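Local coordinates for telomerase reverse transcriptase (Candida albicans SC5314, PDB 6ZDQ), which probably elongates telomeres as a reverse transcriptase, adding simple repeats to chromosome ends by copying a template within its RNA component, at residues S306-R318 against F545-R559. Residues are numbered along the deposited sequence; the frame is centred on the assembly and turned at random.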
ATOM      1  N   SER A 306      -5.894  10.658   9.520  1.00131.42           N
ATOM      2  CA  SER A 306      -6.552   9.502   8.921  1.00119.07           C
ATOM      3  C   SER A 306      -7.879   9.941   8.322  1.00 98.21           C
ATOM      4  O   SER A 306      -8.468  10.938   8.751  1.00126.95           O
ATOM      5  CB  SER A 306      -6.783   8.381   9.944  1.00131.25           C
ATOM      6  OG  SER A 306      -7.676   8.788  10.964  1.00146.56           O
ATOM      7  N   SER A 307      -8.336   9.187   7.320  1.00112.90           N
ATOM      8  CA  SER A 307      -9.641   9.458   6.727  1.00123.02           C
ATOM      9  C   SER A 307     -10.771   9.205   7.718  1.00123.51           C
ATOM     10  O   SER A 307     -11.840   9.816   7.607  1.00117.31           O
ATOM     11  CB  SER A 307      -9.833   8.607   5.471  1.00103.92           C
ATOM     12  OG  SER A 307     -11.096   8.854   4.876  1.00109.93           O
ATOM     13  N   SER A 308     -10.555   8.309   8.684  1.00123.03           N
ATOM     14  CA  SER A 308     -11.582   8.033   9.684  1.00134.00           C
ATOM     15  C   SER A 308     -11.828   9.244  10.574  1.00114.77           C
ATOM     16  O   SER A 308     -12.974   9.533  10.937  1.00116.52           O
ATOM     17  CB  SER A 308     -11.180   6.822  10.526  1.00128.60           C
ATOM     18  OG  SER A 308     -12.113   6.592  11.567  1.00135.34           O
ATOM     19  N   ASP A 309     -10.762   9.962  10.941  1.00104.05           N
ATOM     20  CA  ASP A 309     -10.918  11.149  11.774  1.00106.48           C
ATOM     21  C   ASP A 309     -11.727  12.232  11.073  1.00104.09           C
ATOM     22  O   ASP A 309     -12.449  12.987  11.733  1.00112.14           O
ATOM     23  CB  ASP A 309      -9.549  11.692  12.180  1.00106.95           C
ATOM     24  CG  ASP A 309      -8.768  10.721  13.040  1.00122.90           C
ATOM     25  OD1 ASP A 309      -9.269   9.603  13.281  1.00131.89           O
ATOM     26  OD2 ASP A 309      -7.653  11.078  13.474  1.00133.28           O
ATOM     27  N   VAL A 310     -11.619  12.328   9.746  1.00101.37           N
ATOM     28  CA  VAL A 310     -12.386  13.330   9.007  1.00111.74           C
ATOM     29  C   VAL A 310     -13.878  13.075   9.166  1.00110.81           C
ATOM     30  O   VAL A 310     -14.660  13.996   9.431  1.00109.07           O
ATOM     31  CB  VAL A 310     -11.979  13.342   7.523  1.00105.40           C
ATOM     32  CG1 VAL A 310     -12.737  14.432   6.780  1.00102.83           C
ATOM     33  CG2 VAL A 310     -10.481  13.533   7.378  1.00100.64           C
ATOM     34  N   ALA A 311     -14.296  11.818   9.002  1.00105.59           N
ATOM     35  CA  ALA A 311     -15.710  11.487   9.133  1.00119.22           C
ATOM     36  C   ALA A 311     -16.211  11.754  10.546  1.00112.58           C
ATOM     37  O   ALA A 311     -17.333  12.238  10.734  1.00109.01           O
ATOM     38  CB  ALA A 311     -15.947  10.029   8.743  1.00123.59           C
ATOM     39  N   GLU A 312     -15.391  11.448  11.554  1.00121.02           N
ATOM     40  CA  GLU A 312     -15.798  11.691  12.934  1.00103.94           C
ATOM     41  C   GLU A 312     -15.887  13.184  13.229  1.00112.27           C
ATOM     42  O   GLU A 312     -16.792  13.625  13.948  1.00109.99           O
ATOM     43  CB  GLU A 312     -14.828  11.007  13.896  1.00103.05           C
ATOM     44  CG  GLU A 312     -15.493  10.441  15.142  1.00134.93           C
ATOM     45  CD  GLU A 312     -16.441   9.299  14.826  1.00152.86           C
ATOM     46  OE1 GLU A 312     -16.075   8.429  14.007  1.00128.98           O
ATOM     47  OE2 GLU A 312     -17.555   9.275  15.392  1.00160.66           O
ATOM     48  N   LYS A 313     -14.959  13.977  12.687  1.00107.07           N
ATOM     49  CA  LYS A 313     -15.025  15.425  12.869  1.00104.52           C
ATOM     50  C   LYS A 313     -16.305  15.998  12.271  1.00110.71           C
ATOM     51  O   LYS A 313     -16.921  16.900  12.851  1.00107.11           O
ATOM     52  CB  LYS A 313     -13.799  16.092  12.244  1.00103.82           C
ATOM     53  CG  LYS A 313     -12.499  15.878  13.006  1.00102.71           C
ATOM     54  CD  LYS A 313     -12.457  16.693  14.285  1.00110.22           C
ATOM     55  CE  LYS A 313     -11.123  16.529  14.997  1.00140.82           C
ATOM     56  NZ  LYS A 313     -11.068  17.307  16.267  1.00132.92           N
ATOM     57  N   ILE A 314     -16.716  15.492  11.105  1.00118.04           N
ATOM     58  CA  ILE A 314     -17.962  15.947  10.496  1.00107.90           C
ATOM     59  C   ILE A 314     -19.159  15.477  11.316  1.00110.26           C
ATOM     60  O   ILE A 314     -20.152  16.199  11.459  1.00120.49           O
ATOM     61  CB  ILE A 314     -18.046  15.468   9.035  1.00111.80           C
ATOM     62  CG1 ILE A 314     -16.860  16.004   8.230  1.00107.20           C
ATOM     63  CG2 ILE A 314     -19.358  15.903   8.398  1.00114.63           C
ATOM     64  CD1 ILE A 314     -16.856  15.561   6.785  1.00107.34           C
ATOM     65  N   SER A 315     -19.084  14.262  11.867  1.00108.16           N
ATOM     66  CA  SER A 315     -20.171  13.768  12.706  1.00109.16           C
ATOM     67  C   SER A 315     -20.289  14.565  13.999  1.00133.66           C
ATOM     68  O   SER A 315     -21.400  14.750  14.512  1.00130.77           O
ATOM     69  CB  SER A 315     -19.966  12.284  13.011  1.00115.53           C
ATOM     70  OG  SER A 315     -20.012  11.509  11.826  1.00118.89           O
ATOM     71  N   ASP A 316     -19.166  15.040  14.542  1.00125.80           N
ATOM     72  CA  ASP A 316     -19.222  15.886  15.729  1.00109.01           C
ATOM     73  C   ASP A 316     -19.848  17.237  15.413  1.00110.45           C
ATOM     74  O   ASP A 316     -20.617  17.776  16.216  1.00127.17           O
ATOM     75  CB  ASP A 316     -17.821  16.068  16.312  1.00117.87           C
ATOM     76  CG  ASP A 316     -17.195  14.760  16.748  1.00111.40           C
ATOM     77  OD1 ASP A 316     -17.865  13.712  16.627  1.00106.79           O
ATOM     78  OD2 ASP A 316     -16.034  14.780  17.209  1.00106.57           O
ATOM     79  N   TYR A 317     -19.531  17.800  14.244  1.00123.67           N
ATOM     80  CA  TYR A 317     -20.106  19.084  13.863  1.00125.79           C
ATOM     81  C   TYR A 317     -21.599  18.961  13.581  1.00113.86           C
ATOM     82  O   TYR A 317     -22.371  19.872  13.901  1.00115.58           O
ATOM     83  CB  TYR A 317     -19.370  19.647  12.648  1.00111.75           C
ATOM     84  CG  TYR A 317     -19.615  21.120  12.420  1.00113.37           C
ATOM     85  CD1 TYR A 317     -19.245  22.059  13.373  1.00119.12           C
ATOM     86  CD2 TYR A 317     -20.203  21.573  11.248  1.00114.76           C
ATOM     87  CE1 TYR A 317     -19.464  23.407  13.169  1.00128.88           C
ATOM     88  CE2 TYR A 317     -20.424  22.920  11.036  1.00116.48           C
ATOM     89  CZ  TYR A 317     -20.052  23.832  11.998  1.00116.80           C
ATOM     90  OH  TYR A 317     -20.272  25.174  11.789  1.00118.72           O
ATOM     91  N   ARG A 318     -22.018  17.853  12.965  1.00125.19           N
ATOM     92  CA  ARG A 318     -23.442  17.617  12.749  1.00127.72           C
ATOM     93  C   ARG A 318     -24.202  17.602  14.070  1.00134.08           C
ATOM     94  O   ARG A 318     -25.261  18.229  14.198  1.00136.72           O
ATOM     95  CB  ARG A 318     -23.649  16.302  11.996  1.00134.86           C
ATOM     96  CG  ARG A 318     -25.083  16.078  11.545  1.00150.58           C
ATOM     97  CD  ARG A 318     -25.331  14.637  11.125  1.00161.15           C
ATOM     98  NE  ARG A 318     -25.335  13.725  12.265  1.00147.49           N
ATOM     99  CZ  ARG A 318     -24.341  12.896  12.566  1.00152.61           C
ATOM    100  NH1 ARG A 318     -23.256  12.856  11.804  1.00154.07           N
ATOM    101  NH2 ARG A 318     -24.434  12.102  13.624  1.00144.15           N
ATOM    102  N   PHE A 545     -15.099  14.520  -0.373  1.00131.70           N
ATOM    103  CA  PHE A 545     -13.888  15.203   0.074  1.00143.50           C
ATOM    104  C   PHE A 545     -12.676  14.276   0.086  1.00144.03           C
ATOM    105  O   PHE A 545     -11.747  14.455  -0.706  1.00158.82           O
ATOM    106  CB  PHE A 545     -14.128  15.812   1.463  1.00128.34           C
ATOM    107  CG  PHE A 545     -12.896  16.364   2.114  1.00118.86           C
ATOM    108  CD1 PHE A 545     -12.155  17.348   1.490  1.00123.51           C
ATOM    109  CD2 PHE A 545     -12.484  15.905   3.358  1.00127.88           C
ATOM    110  CE1 PHE A 545     -11.018  17.860   2.078  1.00119.38           C
ATOM    111  CE2 PHE A 545     -11.345  16.421   3.952  1.00128.84           C
ATOM    112  CZ  PHE A 545     -10.615  17.396   3.311  1.00116.66           C
ATOM    113  N   VAL A 546     -12.692  13.259   0.941  1.00104.61           N
ATOM    114  CA  VAL A 546     -11.670  12.217   0.900  1.00112.06           C
ATOM    115  C   VAL A 546     -12.358  10.873   1.073  1.00107.86           C
ATOM    116  O   VAL A 546     -12.726  10.491   2.192  1.00118.32           O
ATOM    117  CB  VAL A 546     -10.589  12.386   1.985  1.00115.53           C
ATOM    118  CG1 VAL A 546      -9.605  11.223   1.920  1.00110.46           C
ATOM    119  CG2 VAL A 546      -9.858  13.708   1.837  1.00129.91           C
ATOM    120  N   GLY A 547     -12.539  10.151  -0.033  1.00122.02           N
ATOM    121  CA  GLY A 547     -13.092   8.811  -0.010  1.00114.78           C
ATOM    122  C   GLY A 547     -14.451   8.699   0.647  1.00132.76           C
ATOM    123  O   GLY A 547     -14.945   7.590   0.864  1.00121.93           O
ATOM    124  N   LEU A 548     -15.062   9.837   0.973  1.00135.79           N
ATOM    125  CA  LEU A 548     -16.332   9.892   1.683  1.00138.29           C
ATOM    126  C   LEU A 548     -17.313  10.738   0.888  1.00128.96           C
ATOM    127  O   LEU A 548     -16.927  11.744   0.287  1.00118.74           O
ATOM    128  CB  LEU A 548     -16.159  10.480   3.095  1.00123.21           C
ATOM    129  CG  LEU A 548     -15.246   9.736   4.072  1.00121.27           C
ATOM    130  CD1 LEU A 548     -14.961  10.598   5.294  1.00 99.43           C
ATOM    131  CD2 LEU A 548     -15.864   8.411   4.482  1.00126.77           C
ATOM    132  N   GLU A 549     -18.581  10.340   0.902  1.00128.74           N
ATOM    133  CA  GLU A 549     -19.642  11.046   0.189  1.00138.17           C
ATOM    134  C   GLU A 549     -20.514  11.741   1.232  1.00132.58           C
ATOM    135  O   GLU A 549     -21.492  11.177   1.725  1.00131.94           O
ATOM    136  CB  GLU A 549     -20.452  10.088  -0.683  1.00154.59           C
ATOM    137  CG  GLU A 549     -21.525  10.758  -1.528  1.00147.44           C
ATOM    138  CD  GLU A 549     -22.055   9.847  -2.618  1.00134.91           C
ATOM    139  OE1 GLU A 549     -21.267   9.034  -3.146  1.00150.41           O
ATOM    140  OE2 GLU A 549     -23.258   9.939  -2.944  1.00116.10           O
ATOM    141  N   VAL A 550     -20.148  12.975   1.566  1.00127.02           N
ATOM    142  CA  VAL A 550     -20.859  13.741   2.583  1.00136.51           C
ATOM    143  C   VAL A 550     -22.055  14.426   1.934  1.00127.20           C
ATOM    144  O   VAL A 550     -21.893  15.274   1.051  1.00132.51           O
ATOM    145  CB  VAL A 550     -19.932  14.766   3.252  1.00136.84           C
ATOM    146  CG1 VAL A 550     -20.655  15.472   4.390  1.00139.59           C
ATOM    147  CG2 VAL A 550     -18.661  14.092   3.752  1.00118.98           C
ATOM    148  N   ASN A 551     -23.256  14.059   2.373  1.00133.80           N
ATOM    149  CA  ASN A 551     -24.475  14.631   1.819  1.00142.06           C
ATOM    150  C   ASN A 551     -24.707  16.028   2.380  1.00125.96           C
ATOM    151  O   ASN A 551     -24.740  16.222   3.599  1.00135.00           O
ATOM    152  CB  ASN A 551     -25.673  13.730   2.120  1.00139.78           C
ATOM    153  CG  ASN A 551     -25.609  12.409   1.377  1.00162.54           C
ATOM    154  OD1 ASN A 551     -25.512  11.344   1.988  1.00166.02           O
ATOM    155  ND2 ASN A 551     -25.664  12.473   0.051  1.00124.86           N
ATOM    156  N   THR A 552     -24.865  16.999   1.485  1.00156.34           N
ATOM    157  CA  THR A 552     -25.077  18.380   1.887  1.00142.17           C
ATOM    158  C   THR A 552     -26.451  18.551   2.532  1.00133.19           C
ATOM    159  O   THR A 552     -27.390  17.796   2.259  1.00139.53           O
ATOM    160  CB  THR A 552     -24.942  19.307   0.675  1.00163.08           C
ATOM    161  OG1 THR A 552     -23.812  18.903  -0.110  1.00157.43           O
ATOM    162  CG2 THR A 552     -24.742  20.751   1.110  1.00145.91           C
ATOM    163  N   THR A 553     -26.553  19.553   3.409  1.00121.37           N
ATOM    164  CA  THR A 553     -27.755  20.012   4.106  1.00152.94           C
ATOM    165  C   THR A 553     -28.250  19.038   5.170  1.00152.81           C
ATOM    166  O   THR A 553     -29.237  19.344   5.853  1.00135.16           O
ATOM    167  CB  THR A 553     -28.917  20.323   3.148  1.00160.47           C
ATOM    168  OG1 THR A 553     -29.355  19.118   2.509  1.00150.22           O
ATOM    169  CG2 THR A 553     -28.485  21.329   2.089  1.00141.04           C
ATOM    170  N   ASP A 554     -27.615  17.876   5.334  1.00151.44           N
ATOM    171  CA  ASP A 554     -27.874  17.007   6.475  1.00154.47           C
ATOM    172  C   ASP A 554     -26.609  16.430   7.097  1.00155.62           C
ATOM    173  O   ASP A 554     -26.689  15.868   8.196  1.00149.15           O
ATOM    174  CB  ASP A 554     -28.815  15.857   6.085  1.00139.27           C
ATOM    175  CG  ASP A 554     -28.189  14.899   5.097  1.00143.29           C
ATOM    176  OD1 ASP A 554     -27.328  15.334   4.306  1.00165.18           O
ATOM    177  OD2 ASP A 554     -28.564  13.708   5.109  1.00143.24           O
ATOM    178  N   LEU A 555     -25.458  16.535   6.427  1.00135.99           N
ATOM    179  CA  LEU A 555     -24.173  16.049   6.932  1.00123.60           C
ATOM    180  C   LEU A 555     -24.194  14.550   7.221  1.00145.92           C
ATOM    181  O   LEU A 555     -23.498  14.071   8.120  1.00144.78           O
ATOM    182  CB  LEU A 555     -23.730  16.827   8.172  1.00127.06           C
ATOM    183  CG  LEU A 555     -23.402  18.304   7.946  1.00122.19           C
ATOM    184  CD1 LEU A 555     -22.875  18.935   9.224  1.00112.81           C
ATOM    185  CD2 LEU A 555     -22.404  18.468   6.809  1.00111.22           C
ATOM    186  N   SER A 556     -24.987  13.797   6.463  1.00150.27           N
ATOM    187  CA  SER A 556     -24.954  12.342   6.525  1.00128.21           C
ATOM    188  C   SER A 556     -23.889  11.837   5.563  1.00130.48           C
ATOM    189  O   SER A 556     -23.839  12.262   4.406  1.00144.89           O
ATOM    190  CB  SER A 556     -26.317  11.748   6.167  1.00132.20           C
ATOM    191  OG  SER A 556     -27.335  12.248   7.016  1.00146.94           O
ATOM    192  N   ILE A 557     -23.043  10.932   6.041  1.00132.19           N
ATOM    193  CA  ILE A 557     -21.912  10.451   5.261  1.00147.75           C
ATOM    194  C   ILE A 557     -22.140   8.994   4.884  1.00145.44           C
ATOM    195  O   ILE A 557     -22.842   8.247   5.574  1.00146.98           O
ATOM    196  CB  ILE A 557     -20.578  10.626   6.022  1.00144.22           C
ATOM    197  CG1 ILE A 557     -20.521   9.709   7.246  1.00137.83           C
ATOM    198  CG2 ILE A 557     -20.388  12.079   6.438  1.00112.63           C
ATOM    199  CD1 ILE A 557     -19.669   8.475   7.043  1.00128.54           C
ATOM    200  N   LYS A 558     -21.538   8.599   3.764  1.00165.76           N
ATOM    201  CA  LYS A 558     -21.510   7.210   3.328  1.00168.41           C
ATOM    202  C   LYS A 558     -20.256   7.015   2.491  1.00161.17           C
ATOM    203  O   LYS A 558     -19.978   7.815   1.593  1.00164.40           O
ATOM    204  CB  LYS A 558     -22.770   6.833   2.537  1.00158.47           C
ATOM    205  CG  LYS A 558     -23.125   7.775   1.396  1.00137.30           C
ATOM    206  CD  LYS A 558     -24.365   7.286   0.661  1.00140.48           C
ATOM    207  CE  LYS A 558     -24.711   8.186  -0.514  1.00151.69           C
ATOM    208  NZ  LYS A 558     -25.037   9.568  -0.075  1.00149.47           N
ATOM    209  N   ARG A 559     -19.500   5.964   2.796  1.00136.41           N
ATOM    210  CA  ARG A 559     -18.177   5.791   2.210  1.00144.94           C
ATOM    211  C   ARG A 559     -18.274   5.494   0.717  1.00148.37           C
ATOM    212  O   ARG A 559     -19.087   4.669   0.288  1.00141.10           O
ATOM    213  CB  ARG A 559     -17.430   4.668   2.932  1.00136.08           C
ATOM    214  CG  ARG A 559     -16.094   4.304   2.308  1.00135.33           C
ATOM    215  CD  ARG A 559     -15.296   3.375   3.208  1.00155.55           C
ATOM    216  NE  ARG A 559     -14.627   4.102   4.283  1.00155.38           N
ATOM    217  CZ  ARG A 559     -13.387   4.574   4.203  1.00142.17           C
ATOM    218  NH1 ARG A 559     -12.679   4.392   3.097  1.00166.61           N
ATOM    219  NH2 ARG A 559     -12.854   5.225   5.227  1.00134.35           N
TER
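Ala311 O receives two donors from one residue, Ser315 N and Ser315 OG (3.0 Å for the hydroxyl), which come from opposite faces of the carbonyl plane. The serine hydroxyl is thus paid for inside helix 307-318, while Ala311 CB turns to the strands and meets Leu548 CD1 at 3.6 Å. This division of labour is a worked example of amphipathic packing: at this turn the helix satisfies its own serine hydroxyl and presents carbon to the strands. One turn on, Ile314 CD1 and Val550 CG2 meet tip to tip at 3.8 Å, and Ile314 CG2 faces Leu555 CD2 and Ile557 CG2, both a little farther off. On the flank, Val310 CG1 lies in the plane of the Phe545 ring, at its edge, 3.7 Å from CE2. The Arg318 chain passes alongside Leu555, the two running in opposing directions, with Arg318 CG 3.7 Å from Leu555 CB; the arginine runs extended before bending at chi3 (71°), with Leu555 O near the plane of its guanidinium, at the edge. At the other end, Ser307 OG approaches Val546 O to 3.5 Å. The helix runs nearly antiparallel to strand 556-559 (162°) and nearly parallel to 548-551. The two strands form a hairpin whose position and sequence probably match motif E, the primer grip of telomerase. Ile314 and Phe545 also touch Leu498 of strand 496-501, tying the contact to the palm sheet. No hydrogen bond joins the two segments, so the seam probably depends on hydrophobic burial and shape more than on directional bonding.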